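Local structure of glutathione S-transferase, N-terminal domain protein (Pseudomonas putida, 4NAX) at residues Phe130-Phe139 / Trp188-Ala198. The protein binds oxidized glutathione disulfide, one per subunit, and probably acts as a glutathione transferase. Residues are numbered along the deposited sequence; the frame is centred on the assembly and turned at random.
With GDS (oxidized glutathione disulfide), chain C; FMT (formic acid), chain E.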
ATOM      1  N   PHE A 130      -9.708   5.735  -5.284  1.00 12.67           N
ATOM      2  CA  PHE A 130     -10.746   5.325  -6.187  1.00 13.28           C
ATOM      3  C   PHE A 130     -11.895   4.673  -5.413  1.00 12.62           C
ATOM      4  O   PHE A 130     -13.072   4.848  -5.734  1.00 13.80           O
ATOM      5  CB  PHE A 130     -10.244   4.361  -7.286  1.00 12.30           C
ATOM      6  CG  PHE A 130      -9.345   4.961  -8.343  1.00 13.16           C
ATOM      7  CD1 PHE A 130      -8.823   6.233  -8.285  1.00 13.47           C
ATOM      8  CD2 PHE A 130      -8.983   4.149  -9.421  1.00 12.33           C
ATOM      9  CE1 PHE A 130      -7.974   6.696  -9.280  1.00 13.58           C
ATOM     10  CE2 PHE A 130      -8.132   4.600 -10.396  1.00 12.99           C
ATOM     11  CZ  PHE A 130      -7.627   5.880 -10.329  1.00 13.25           C
ATOM     12  N   GLY A 131     -11.555   3.915  -4.376  1.00 12.61           N
ATOM     13  CA  GLY A 131     -12.580   3.296  -3.562  1.00 13.30           C
ATOM     14  C   GLY A 131     -13.506   4.314  -2.913  1.00 13.20           C
ATOM     15  O   GLY A 131     -14.698   4.052  -2.758  1.00 14.83           O
ATOM     16  N   GLN A 132     -12.983   5.483  -2.534  1.00 13.18           N
ATOM     17  CA  GLN A 132     -13.835   6.519  -1.962  1.00 13.30           C
ATOM     18  C   GLN A 132     -14.748   7.145  -3.011  1.00 13.52           C
ATOM     19  O   GLN A 132     -15.869   7.531  -2.689  1.00 14.51           O
ATOM     20  CB  GLN A 132     -13.039   7.603  -1.237  1.00 15.03           C
ATOM     21  CG  GLN A 132     -12.070   7.118  -0.161  1.00 14.82           C
ATOM     22  CD  GLN A 132     -12.602   5.956   0.625  1.00 15.23           C
ATOM     23  OE1 GLN A 132     -13.626   6.062   1.302  1.00 16.76           O
ATOM     24  NE2 GLN A 132     -11.918   4.835   0.542  1.00 16.99           N
ATOM     25  N   VAL A 133     -14.286   7.253  -4.259  1.00 13.95           N
ATOM     26  CA  VAL A 133     -15.181   7.677  -5.335  1.00 14.31           C
ATOM     27  C   VAL A 133     -16.340   6.678  -5.447  1.00 14.40           C
ATOM     28  O   VAL A 133     -17.492   7.075  -5.611  1.00 15.55           O
ATOM     29  CB  VAL A 133     -14.462   7.836  -6.677  1.00 14.43           C
ATOM     30  CG1 VAL A 133     -15.454   8.127  -7.801  1.00 15.72           C
ATOM     31  CG2 VAL A 133     -13.442   8.970  -6.562  1.00 15.51           C
ATOM     32  N   GLY A 134     -16.048   5.381  -5.354  1.00 14.33           N
ATOM     33  CA  GLY A 134     -17.105   4.398  -5.362  1.00 15.73           C
ATOM     34  C   GLY A 134     -18.106   4.661  -4.242  1.00 15.66           C
ATOM     35  O   GLY A 134     -19.329   4.647  -4.463  1.00 16.43           O
ATOM     36  N   PHE A 135     -17.618   4.937  -3.037  1.00 15.13           N
ATOM     37  CA  PHE A 135     -18.538   5.191  -1.932  1.00 15.36           C
ATOM     38  C   PHE A 135     -19.442   6.396  -2.201  1.00 15.53           C
ATOM     39  O   PHE A 135     -20.654   6.331  -1.967  1.00 16.28           O
ATOM     40  CB  PHE A 135     -17.819   5.400  -0.602  1.00 15.36           C
ATOM     41  CG  PHE A 135     -18.774   5.561   0.539  1.00 15.58           C
ATOM     42  CD1 PHE A 135     -19.531   4.476   0.964  1.00 18.14           C
ATOM     43  CD2 PHE A 135     -19.000   6.802   1.116  1.00 16.52           C
ATOM     44  CE1 PHE A 135     -20.480   4.628   1.962  1.00 19.13           C
ATOM     45  CE2 PHE A 135     -19.938   6.953   2.116  1.00 17.27           C
ATOM     46  CZ  PHE A 135     -20.674   5.868   2.540  1.00 18.59           C
ATOM     47  N   PHE A 136     -18.850   7.490  -2.681  1.00 14.79           N
ATOM     48  CA  PHE A 136     -19.557   8.763  -2.840  1.00 15.04           C
ATOM     49  C   PHE A 136     -20.283   8.964  -4.163  1.00 15.52           C
ATOM     50  O   PHE A 136     -20.999   9.960  -4.338  1.00 16.99           O
ATOM     51  CB  PHE A 136     -18.622   9.940  -2.537  1.00 15.28           C
ATOM     52  CG  PHE A 136     -18.291  10.069  -1.072  1.00 15.53           C
ATOM     53  CD1 PHE A 136     -19.271  10.475  -0.167  1.00 15.96           C
ATOM     54  CD2 PHE A 136     -17.034   9.757  -0.585  1.00 15.26           C
ATOM     55  CE1 PHE A 136     -18.998  10.572   1.173  1.00 17.37           C
ATOM     56  CE2 PHE A 136     -16.748   9.861   0.767  1.00 16.36           C
ATOM     57  CZ  PHE A 136     -17.730  10.278   1.648  1.00 16.39           C
ATOM     58  N   HIS A 137     -20.131   8.010  -5.081  1.00 16.23           N
ATOM     59  CA  HIS A 137     -20.825   8.072  -6.371  1.00 17.03           C
ATOM     60  C   HIS A 137     -21.670   6.849  -6.711  1.00 18.05           C
ATOM     61  O   HIS A 137     -22.612   6.952  -7.489  1.00 20.81           O
ATOM     62  CB  HIS A 137     -19.828   8.319  -7.509  1.00 17.17           C
ATOM     63  CG  HIS A 137     -20.479   8.489  -8.845  1.00 19.60           C
ATOM     64  ND1 HIS A 137     -21.378   9.497  -9.111  1.00 22.34           N
ATOM     65  CD2 HIS A 137     -20.388   7.758  -9.979  1.00 21.72           C
ATOM     66  CE1 HIS A 137     -21.796   9.392 -10.358  1.00 25.41           C
ATOM     67  NE2 HIS A 137     -21.211   8.345 -10.906  1.00 25.59           N
ATOM     68  N   PHE A 138     -21.336   5.704  -6.131  1.00 17.64           N
ATOM     69  CA  PHE A 138     -21.995   4.444  -6.467  1.00 19.27           C
ATOM     70  C   PHE A 138     -22.689   3.774  -5.274  1.00 19.20           C
ATOM     71  O   PHE A 138     -23.765   3.192  -5.430  1.00 23.59           O
ATOM     72  CB  PHE A 138     -20.965   3.512  -7.145  1.00 20.66           C
ATOM     73  CG  PHE A 138     -21.545   2.222  -7.659  1.00 23.87           C
ATOM     74  CD1 PHE A 138     -22.297   2.198  -8.824  1.00 29.26           C
ATOM     75  CD2 PHE A 138     -21.321   1.038  -6.982  1.00 25.43           C
ATOM     76  CE1 PHE A 138     -22.836   1.003  -9.287  1.00 31.57           C
ATOM     77  CE2 PHE A 138     -21.842  -0.157  -7.444  1.00 31.22           C
ATOM     78  CZ  PHE A 138     -22.606  -0.174  -8.589  1.00 31.43           C
ATOM     79  N   PHE A 139     -22.078   3.829  -4.095  1.00 18.92           N
ATOM     80  CA  PHE A 139     -22.658   3.225  -2.901  1.00 20.22           C
ATOM     81  C   PHE A 139     -23.402   4.297  -2.073  1.00 19.98           C
ATOM     82  O   PHE A 139     -23.867   5.283  -2.631  1.00 21.51           O
ATOM     83  CB  PHE A 139     -21.596   2.437  -2.113  1.00 20.84           C
ATOM     84  CG  PHE A 139     -20.975   1.302  -2.904  1.00 21.79           C
ATOM     85  CD1 PHE A 139     -21.725   0.161  -3.225  1.00 25.91           C
ATOM     86  CD2 PHE A 139     -19.656   1.357  -3.333  1.00 23.74           C
ATOM     87  CE1 PHE A 139     -21.164  -0.882  -3.952  1.00 32.78           C
ATOM     88  CE2 PHE A 139     -19.095   0.316  -4.058  1.00 26.64           C
ATOM     89  CZ  PHE A 139     -19.845  -0.800  -4.372  1.00 28.86           C
ATOM     90  N   TRP A 188      -8.110  -1.464 -10.955  1.00 12.40           N
ATOM     91  CA  TRP A 188      -8.732  -0.329 -10.273  1.00 12.76           C
ATOM     92  C   TRP A 188      -9.195   0.758 -11.244  1.00 12.40           C
ATOM     93  O   TRP A 188     -10.246   1.360 -11.039  1.00 13.14           O
ATOM     94  CB  TRP A 188      -7.800   0.240  -9.204  1.00 12.70           C
ATOM     95  CG  TRP A 188      -8.098  -0.326  -7.853  1.00 11.72           C
ATOM     96  CD1 TRP A 188      -7.361  -1.211  -7.120  1.00 12.84           C
ATOM     97  CD2 TRP A 188      -9.258  -0.027  -7.083  1.00 11.70           C
ATOM     98  NE1 TRP A 188      -7.994  -1.455  -5.911  1.00 12.56           N
ATOM     99  CE2 TRP A 188      -9.157  -0.727  -5.871  1.00 12.19           C
ATOM    100  CE3 TRP A 188     -10.381   0.778  -7.309  1.00 12.87           C
ATOM    101  CZ2 TRP A 188     -10.116  -0.635  -4.883  1.00 13.33           C
ATOM    102  CZ3 TRP A 188     -11.345   0.849  -6.340  1.00 14.09           C
ATOM    103  CH2 TRP A 188     -11.206   0.153  -5.125  1.00 14.83           C
ATOM    104  N   VAL A 189      -8.395   1.031 -12.272  1.00 12.79           N
ATOM    105  CA  VAL A 189      -8.826   1.959 -13.306  1.00 12.68           C
ATOM    106  C   VAL A 189     -10.125   1.438 -13.951  1.00 13.35           C
ATOM    107  O   VAL A 189     -11.107   2.189 -14.113  1.00 14.55           O
ATOM    108  CB  VAL A 189      -7.726   2.201 -14.356  1.00 13.97           C
ATOM    109  CG1 VAL A 189      -8.227   3.145 -15.438  1.00 15.94           C
ATOM    110  CG2 VAL A 189      -6.438   2.763 -13.747  1.00 14.11           C
ATOM    111  N   ARG A 190     -10.138   0.149 -14.302  1.00 13.98           N
ATOM    112  CA  ARG A 190     -11.357  -0.465 -14.839  1.00 14.71           C
ATOM    113  C   ARG A 190     -12.542  -0.282 -13.884  1.00 14.82           C
ATOM    114  O   ARG A 190     -13.643   0.097 -14.304  1.00 16.93           O
ATOM    115  CB  ARG A 190     -11.136  -1.950 -15.095  1.00 15.37           C
ATOM    116  CG  ARG A 190     -12.392  -2.683 -15.531  1.00 17.86           C
ATOM    117  CD  ARG A 190     -12.146  -4.162 -15.743  1.00 19.76           C
ATOM    118  NE  ARG A 190     -13.373  -4.895 -16.012  1.00 22.44           N
ATOM    119  CZ  ARG A 190     -14.075  -5.582 -15.112  1.00 23.83           C
ATOM    120  NH1 ARG A 190     -13.686  -5.692 -13.851  1.00 26.21           N
ATOM    121  NH2 ARG A 190     -15.180  -6.190 -15.491  1.00 26.96           N
ATOM    122  N   ASN A 191     -12.335  -0.560 -12.605  1.00 14.26           N
ATOM    123  CA  ASN A 191     -13.432  -0.479 -11.657  1.00 14.88           C
ATOM    124  C   ASN A 191     -14.014   0.929 -11.558  1.00 15.36           C
ATOM    125  O   ASN A 191     -15.232   1.099 -11.443  1.00 16.76           O
ATOM    126  CB  ASN A 191     -12.990  -0.952 -10.274  1.00 16.77           C
ATOM    127  CG  ASN A 191     -14.125  -1.552  -9.485  1.00 17.01           C
ATOM    128  OD1 ASN A 191     -14.803  -2.447  -9.970  1.00 21.14           O
ATOM    129  ND2 ASN A 191     -14.320  -1.085  -8.269  1.00 19.31           N
ATOM    130  N   LEU A 192     -13.132   1.930 -11.601  1.00 14.97           N
ATOM    131  CA  LEU A 192     -13.541   3.310 -11.513  1.00 15.98           C
ATOM    132  C   LEU A 192     -14.455   3.687 -12.675  1.00 16.65           C
ATOM    133  O   LEU A 192     -15.474   4.369 -12.478  1.00 18.65           O
ATOM    134  CB  LEU A 192     -12.311   4.209 -11.467  1.00 16.03           C
ATOM    135  CG  LEU A 192     -12.534   5.710 -11.358  1.00 16.06           C
ATOM    136  CD1 LEU A 192     -13.132   6.070 -10.020  1.00 17.58           C
ATOM    137  CD2 LEU A 192     -11.213   6.429 -11.567  1.00 17.20           C
ATOM    138  N   VAL A 193     -14.090   3.271 -13.884  1.00 17.14           N
ATOM    139  CA  VAL A 193     -14.808   3.706 -15.082  1.00 19.50           C
ATOM    140  C   VAL A 193     -15.949   2.789 -15.509  1.00 22.08           C
ATOM    141  O   VAL A 193     -16.822   3.223 -16.256  1.00 28.66           O
ATOM    142  CB  VAL A 193     -13.848   3.989 -16.263  1.00 19.93           C
ATOM    143  CG1 VAL A 193     -12.794   4.998 -15.835  1.00 23.70           C
ATOM    144  CG2 VAL A 193     -13.221   2.731 -16.829  1.00 22.23           C
ATOM    145  N   GLU A 194     -15.956   1.549 -15.029  1.00 20.28           N
ATOM    146  CA  GLU A 194     -17.013   0.592 -15.319  1.00 22.03           C
ATOM    147  C   GLU A 194     -17.959   0.493 -14.128  1.00 22.86           C
ATOM    148  O   GLU A 194     -18.975   1.189 -14.085  1.00 27.03           O
ATOM    149  CB  GLU A 194     -16.432  -0.771 -15.738  1.00 25.55           C
ATOM    150  CG  GLU A 194     -15.631  -0.704 -17.027  1.00 25.90           C
ATOM    151  CD  GLU A 194     -15.262  -2.056 -17.624  1.00 29.98           C
ATOM    152  OE1 GLU A 194     -14.478  -2.047 -18.602  1.00 37.39           O
ATOM    153  OE2 GLU A 194     -15.724  -3.122 -17.142  1.00 34.03           O
ATOM    154  N   ARG A 195     -17.623  -0.337 -13.150  1.00 22.23           N
ATOM    155  CA  ARG A 195     -18.519  -0.588 -12.033  1.00 22.35           C
ATOM    156  C   ARG A 195     -19.005   0.680 -11.344  1.00 22.34           C
ATOM    157  O   ARG A 195     -20.198   0.821 -11.091  1.00 25.03           O
ATOM    158  CB  ARG A 195     -17.898  -1.549 -11.022  1.00 24.83           C
ATOM    159  CG  ARG A 195     -18.765  -1.788  -9.790  1.00 29.70           C
ATOM    160  CD  ARG A 195     -18.375  -3.078  -9.098  1.00 37.65           C
ATOM    161  NE  ARG A 195     -19.012  -3.284  -7.797  1.00 43.79           N
ATOM    162  CZ  ARG A 195     -20.288  -3.626  -7.609  1.00 42.53           C
ATOM    163  NH1 ARG A 195     -21.120  -3.773  -8.640  1.00 54.79           N
ATOM    164  NH2 ARG A 195     -20.742  -3.810  -6.371  1.00 45.04           N
ATOM    165  N   TYR A 196     -18.103   1.611 -11.040  1.00 20.08           N
ATOM    166  CA  TYR A 196     -18.519   2.786 -10.287  1.00 20.21           C
ATOM    167  C   TYR A 196     -19.209   3.828 -11.128  1.00 22.60           C
ATOM    168  O   TYR A 196     -19.685   4.831 -10.582  1.00 25.36           O
ATOM    169  CB  TYR A 196     -17.346   3.462  -9.598  1.00 19.49           C
ATOM    170  CG  TYR A 196     -16.675   2.680  -8.523  1.00 18.40           C
ATOM    171  CD1 TYR A 196     -17.276   1.580  -7.905  1.00 19.09           C
ATOM    172  CD2 TYR A 196     -15.439   3.113  -8.049  1.00 17.69           C
ATOM    173  CE1 TYR A 196     -16.639   0.915  -6.877  1.00 20.42           C
ATOM    174  CE2 TYR A 196     -14.801   2.444  -7.035  1.00 18.99           C
ATOM    175  CZ  TYR A 196     -15.391   1.359  -6.443  1.00 18.06           C
ATOM    176  OH  TYR A 196     -14.717   0.709  -5.443  1.00 22.53           O
ATOM    177  N   ASN A 197     -19.257   3.622 -12.440  1.00 22.84           N
ATOM    178  CA  ASN A 197     -19.945   4.568 -13.317  1.00 25.96           C
ATOM    179  C   ASN A 197     -19.379   6.000 -13.220  1.00 22.55           C
ATOM    180  O   ASN A 197     -20.121   6.986 -13.273  1.00 24.59           O
ATOM    181  CB  ASN A 197     -21.448   4.642 -12.976  1.00 32.16           C
ATOM    182  CG  ASN A 197     -22.183   3.329 -13.134  1.00 66.43           C
ATOM    183  OD1 ASN A 197     -23.082   3.032 -12.346  1.00104.81           O
ATOM    184  ND2 ASN A 197     -21.851   2.559 -14.160  1.00 41.90           N
ATOM    185  N   ALA A 198     -18.062   6.108 -13.039  1.00 21.58           N
ATOM    186  CA  ALA A 198     -17.422   7.402 -12.781  1.00 20.94           C
ATOM    187  C   ALA A 198     -16.610   7.938 -13.949  1.00 21.97           C
ATOM    188  O   ALA A 198     -15.828   8.871 -13.802  1.00 21.86           O
ATOM    189  CB  ALA A 198     -16.560   7.326 -11.531  1.00 21.54           C
TER
HETATM  190  N1  GDS C 301     -15.742  -1.539   4.007  1.00 38.86           N
HETATM  191  CA1 GDS C 301     -15.676  -1.056   2.629  1.00 28.34           C
HETATM  192  C1  GDS C 301     -16.282   0.324   2.509  1.00 35.38           C
HETATM  193  OE1 GDS C 301     -15.938   1.029   1.531  1.00 27.52           O
HETATM  194  OE2 GDS C 301     -17.099   0.735   3.362  1.00 42.97           O
HETATM  195  CB1 GDS C 301     -16.426  -2.033   1.715  1.00 24.99           C
HETATM  196  CG1 GDS C 301     -16.099  -1.886   0.223  1.00 22.04           C
HETATM  197  CD1 GDS C 301     -14.667  -2.257  -0.068  1.00 19.51           C
HETATM  198  O1  GDS C 301     -14.072  -3.049   0.639  1.00 22.36           O
HETATM  199  N2  GDS C 301     -14.124  -1.652  -1.118  1.00 15.87           N
HETATM  200  CA2 GDS C 301     -12.785  -1.940  -1.591  1.00 15.89           C
HETATM  201  C2  GDS C 301     -11.898  -0.728  -1.480  1.00 14.48           C
HETATM  202  O2  GDS C 301     -12.328   0.393  -1.726  1.00 16.11           O
HETATM  203  CB2 GDS C 301     -12.833  -2.391  -3.052  1.00 15.26           C
HETATM  204  SG2 GDS C 301     -13.601  -3.983  -3.326  1.00 19.30           S
HETATM  205  N3  GDS C 301     -10.627  -0.950  -1.152  1.00 13.82           N
HETATM  206  CA3 GDS C 301      -9.666   0.129  -0.997  1.00 14.13           C
HETATM  207  C3  GDS C 301      -8.244  -0.244  -1.359  1.00 13.63           C
HETATM  208  OE3 GDS C 301      -7.342   0.439  -0.829  1.00 14.80           O
HETATM  209  OE4 GDS C 301      -8.074  -1.135  -2.197  1.00 14.53           O
HETATM  210  N4  GDS C 301     -13.863  -5.786   1.894  1.00 15.43           N
HETATM  211  CA4 GDS C 301     -14.608  -6.495   2.911  1.00 17.64           C
HETATM  212  C4  GDS C 301     -15.063  -5.616   4.044  1.00 21.68           C
HETATM  213  OE5 GDS C 301     -15.757  -6.128   4.970  1.00 23.92           O
HETATM  214  OE6 GDS C 301     -14.770  -4.394   3.994  1.00 24.15           O
HETATM  215  C5  GDS C 301     -12.858  -6.372   1.256  1.00 13.72           C
HETATM  216  O5  GDS C 301     -12.500  -7.514   1.526  1.00 14.52           O
HETATM  217  CA5 GDS C 301     -12.191  -5.589   0.147  1.00 14.27           C
HETATM  218  N5  GDS C 301     -10.744  -5.768   0.209  1.00 12.84           N
HETATM  219  CB5 GDS C 301     -12.739  -6.092  -1.189  1.00 14.56           C
HETATM  220  SG5 GDS C 301     -11.998  -5.342  -2.640  1.00 17.20           S
HETATM  221  CA6 GDS C 301      -6.086  -4.350   0.863  1.00 12.88           C
HETATM  222  C6  GDS C 301      -5.539  -5.189  -0.253  1.00 12.52           C
HETATM  223  OE7 GDS C 301      -5.698  -6.432  -0.191  1.00 12.66           O
HETATM  224  OE8 GDS C 301      -4.944  -4.598  -1.184  1.00 13.72           O
HETATM  225  N6  GDS C 301      -5.224  -3.167   1.057  1.00 13.15           N
HETATM  226  CB6 GDS C 301      -7.520  -3.921   0.545  1.00 13.09           C
HETATM  227  CG6 GDS C 301      -8.463  -5.126   0.472  1.00 13.06           C
HETATM  228  CD6 GDS C 301      -9.910  -4.732   0.342  1.00 12.80           C
HETATM  229  O6  GDS C 301     -10.268  -3.549   0.321  1.00 13.97           O
HETATM  230  C   FMT E 303     -22.955  11.486  -6.640  1.00 19.10           C
HETATM  231  O1  FMT E 303     -23.164  12.534  -6.051  1.00 27.81           O
HETATM  232  O2  FMT E 303     -22.201  11.543  -7.732  1.00 26.16           O
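CA of Gly134 sits over the centre of the Tyr196 ring, 3.4 Å from its centroid, in a CH-pi contact; a CB here would run into the ring, so glycine suits the place. ND2 of Asn191 lies over the opposite face, toward the rim, and the phenol is held flat between the two. Toward the start of the contact, Leu192 sets CD2 over the centre of the Phe130 ring, 3.7 Å from the centroid, the flat ring giving the methyl a broad apolar face, while CD1 of the same leucine meets CG1 of Val133 at 3.8 Å. At the other end, CE2 of Phe138 sits over one face of the Arg195 guanidinium, the two planes 67° apart, and Phe139 turns its edge to NH2. With CG anti to the backbone N (chi1 -176°), the His137 ring reaches the turn, where NE2 donates to Asn197 O at 2.9 Å through a bent bond from above the carbonyl plane; ND1 donates to O2 of a formic acid, probably from the crystallisation liquor. A leucine in place of His137 would probably leave the Asn197 carbonyl without this donor and the turn less firmly tied. Farther out, Ser157 of helix 148-168 packs on Phe130 and Val133, and Asn30 fixes the Trp188 indole through NE1. Helices 109-137 and 180-193 run nearly parallel here, 15° apart, within the all-helical C-terminal domain of the glutathione transferase fold, where Gly131, too small to crowd the ligand, and Trp188 line the glutathione disulfide pocket.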